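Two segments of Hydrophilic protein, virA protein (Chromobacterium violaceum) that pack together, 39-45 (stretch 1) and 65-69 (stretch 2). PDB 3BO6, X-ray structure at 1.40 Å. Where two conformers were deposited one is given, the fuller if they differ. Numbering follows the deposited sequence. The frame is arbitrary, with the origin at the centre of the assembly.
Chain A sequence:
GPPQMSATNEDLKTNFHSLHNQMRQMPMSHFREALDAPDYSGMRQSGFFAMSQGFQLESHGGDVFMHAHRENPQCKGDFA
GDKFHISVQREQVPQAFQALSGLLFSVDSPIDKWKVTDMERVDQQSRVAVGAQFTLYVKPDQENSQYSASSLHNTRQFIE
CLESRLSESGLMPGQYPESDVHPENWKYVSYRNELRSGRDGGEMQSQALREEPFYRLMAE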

# COMPACT_ATOMS: atom_id res chain seq x y z
N ASP A 39 -7.75 -12.17 12.59
CA ASP A 39 -8.29 -10.85 12.91
C ASP A 39 -7.18 -9.97 13.47
O ASP A 39 -6.03 -10.40 13.58
CB ASP A 39 -9.54 -10.91 13.81
CG ASP A 39 -9.26 -11.42 15.21
OD1 ASP A 39 -8.09 -11.65 15.56
OD2 ASP A 39 -10.25 -11.60 15.95
N TYR A 40 -7.51 -8.73 13.80
CA TYR A 40 -6.49 -7.76 14.18
C TYR A 40 -5.74 -8.22 15.44
O TYR A 40 -4.50 -8.25 15.47
CB TYR A 40 -7.12 -6.39 14.40
CG TYR A 40 -6.11 -5.33 14.81
CD1 TYR A 40 -5.24 -4.80 13.88
CD2 TYR A 40 -6.04 -4.88 16.11
CE1 TYR A 40 -4.33 -3.82 14.25
CE2 TYR A 40 -5.14 -3.91 16.49
CZ TYR A 40 -4.28 -3.39 15.56
OH TYR A 40 -3.35 -2.43 15.93
N SER A 41 -6.50 -8.56 16.48
CA SER A 41 -5.91 -8.96 17.75
C SER A 41 -5.09 -10.25 17.60
O SER A 41 -4.05 -10.39 18.23
CB SER A 41 -7.00 -9.14 18.81
OG SER A 41 -6.42 -9.46 20.06
N GLY A 42 -5.54 -11.16 16.74
CA GLY A 42 -4.80 -12.38 16.46
C GLY A 42 -3.48 -12.12 15.76
O GLY A 42 -2.45 -12.73 16.08
N MET A 43 -3.51 -11.22 14.79
CA MET A 43 -2.26 -10.91 14.12
C MET A 43 -1.22 -10.36 15.11
O MET A 43 -0.01 -10.60 14.93
CB MET A 43 -2.47 -9.96 12.95
CG MET A 43 -1.18 -9.75 12.19
SD MET A 43 -1.43 -9.16 10.52
CE MET A 43 0.27 -9.05 9.99
N ARG A 44 -1.65 -9.70 16.18
CA ARG A 44 -0.72 -9.26 17.23
C ARG A 44 0.01 -10.44 17.87
O ARG A 44 1.14 -10.28 18.39
CB ARG A 44 -1.47 -8.47 18.30
CG ARG A 44 -2.17 -7.21 17.80
CD ARG A 44 -2.69 -6.38 18.98
NE ARG A 44 -1.59 -5.76 19.71
CZ ARG A 44 -1.25 -6.06 20.96
NH1 ARG A 44 -1.93 -6.97 21.65
NH2 ARG A 44 -0.22 -5.44 21.52
N GLN A 45 -0.61 -11.61 17.86
CA GLN A 45 -0.05 -12.79 18.51
C GLN A 45 0.86 -13.60 17.60
O GLN A 45 1.27 -14.71 17.96
CB GLN A 45 -1.17 -13.67 19.07
CG GLN A 45 -1.96 -12.98 20.14
CD GLN A 45 -1.08 -12.54 21.29
OE1 GLN A 45 -0.17 -13.27 21.69
NE2 GLN A 45 -1.35 -11.35 21.82
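Stretch 2, residues 65-69: FMHAH

How does stretch 2 lie on the helix? Residues 65-69 form an extended strand that crosses helix 40-44 almost at a right angle, at 89°, with the two axes 9.3 Å apart at their closest. The backbones come nearest where Arg44 CA and Met66 CA stand 6.4 Å apart, so the strand passes over the C-terminal part of the helix.

Which bump fills the main hollow? Met66 points toward the helix, and its methyl enters a pocket lined by three helix residues. Met66 CE lies 3.7 Å from Tyr40 CE1, 3.8 Å from Arg44 CG and 4.0 Å from Met43 CB. It approaches the tyrosine ring obliquely, and Met66 SD sits 5.0 Å from the ring centroid. Tyr40, Met43 and Arg44 can share this one methyl because a helical turn brings them together on one side.

What does the helix offer in return? Met43 points toward the strand with its side chain extended, chi1 to chi3 all t. Its tip reaches along the strand beyond Met66: Met43 CE is 3.2 Å from His67 O and 3.9 Å from Ala68 CB.

What holds the two together? No hydrogen bond crosses between them; interlocking methionines dominate a compact contact burying 270 Å².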

# COMPACT_ATOMS: atom_id res chain seq x y z
N PHE A 65 4.73 -2.25 14.77
CA PHE A 65 3.90 -2.73 13.66
C PHE A 65 3.77 -4.24 13.69
O PHE A 65 4.55 -4.94 14.35
CB PHE A 65 4.51 -2.31 12.32
CG PHE A 65 4.65 -0.81 12.14
CD1 PHE A 65 3.58 -0.04 11.70
CD2 PHE A 65 5.87 -0.18 12.40
CE1 PHE A 65 3.70 1.34 11.54
CE2 PHE A 65 6.01 1.19 12.22
CZ PHE A 65 4.93 1.95 11.79
N MET A 66 2.75 -4.73 13.01
CA MET A 66 2.61 -6.15 12.71
C MET A 66 2.78 -6.29 11.20
O MET A 66 2.24 -5.48 10.43
CB MET A 66 1.27 -6.70 13.18
CG MET A 66 1.04 -6.47 14.66
SD MET A 66 -0.30 -5.32 14.93
CE MET A 66 -1.57 -6.26 14.12
N HIS A 67 3.54 -7.30 10.78
CA HIS A 67 3.99 -7.39 9.39
C HIS A 67 3.45 -8.64 8.71
O HIS A 67 3.35 -9.70 9.32
CB HIS A 67 5.51 -7.46 9.35
CG HIS A 67 6.20 -6.39 10.13
ND1 HIS A 67 6.68 -5.24 9.54
CD2 HIS A 67 6.48 -6.28 11.45
CE1 HIS A 67 7.24 -4.47 10.46
NE2 HIS A 67 7.13 -5.08 11.63
N ALA A 68 3.19 -8.52 7.41
CA ALA A 68 2.81 -9.65 6.59
C ALA A 68 3.61 -9.59 5.30
O ALA A 68 3.69 -8.53 4.67
CB ALA A 68 1.31 -9.57 6.27
N HIS A 69 4.17 -10.72 4.89
CA HIS A 69 4.83 -10.78 3.59
C HIS A 69 4.73 -12.17 3.01
O HIS A 69 4.86 -13.15 3.72
CB HIS A 69 6.28 -10.31 3.64
CG HIS A 69 7.19 -11.24 4.36
ND1 HIS A 69 7.43 -11.14 5.71
CD2 HIS A 69 7.93 -12.28 3.91
CE1 HIS A 69 8.28 -12.09 6.07
NE2 HIS A 69 8.60 -12.79 5.00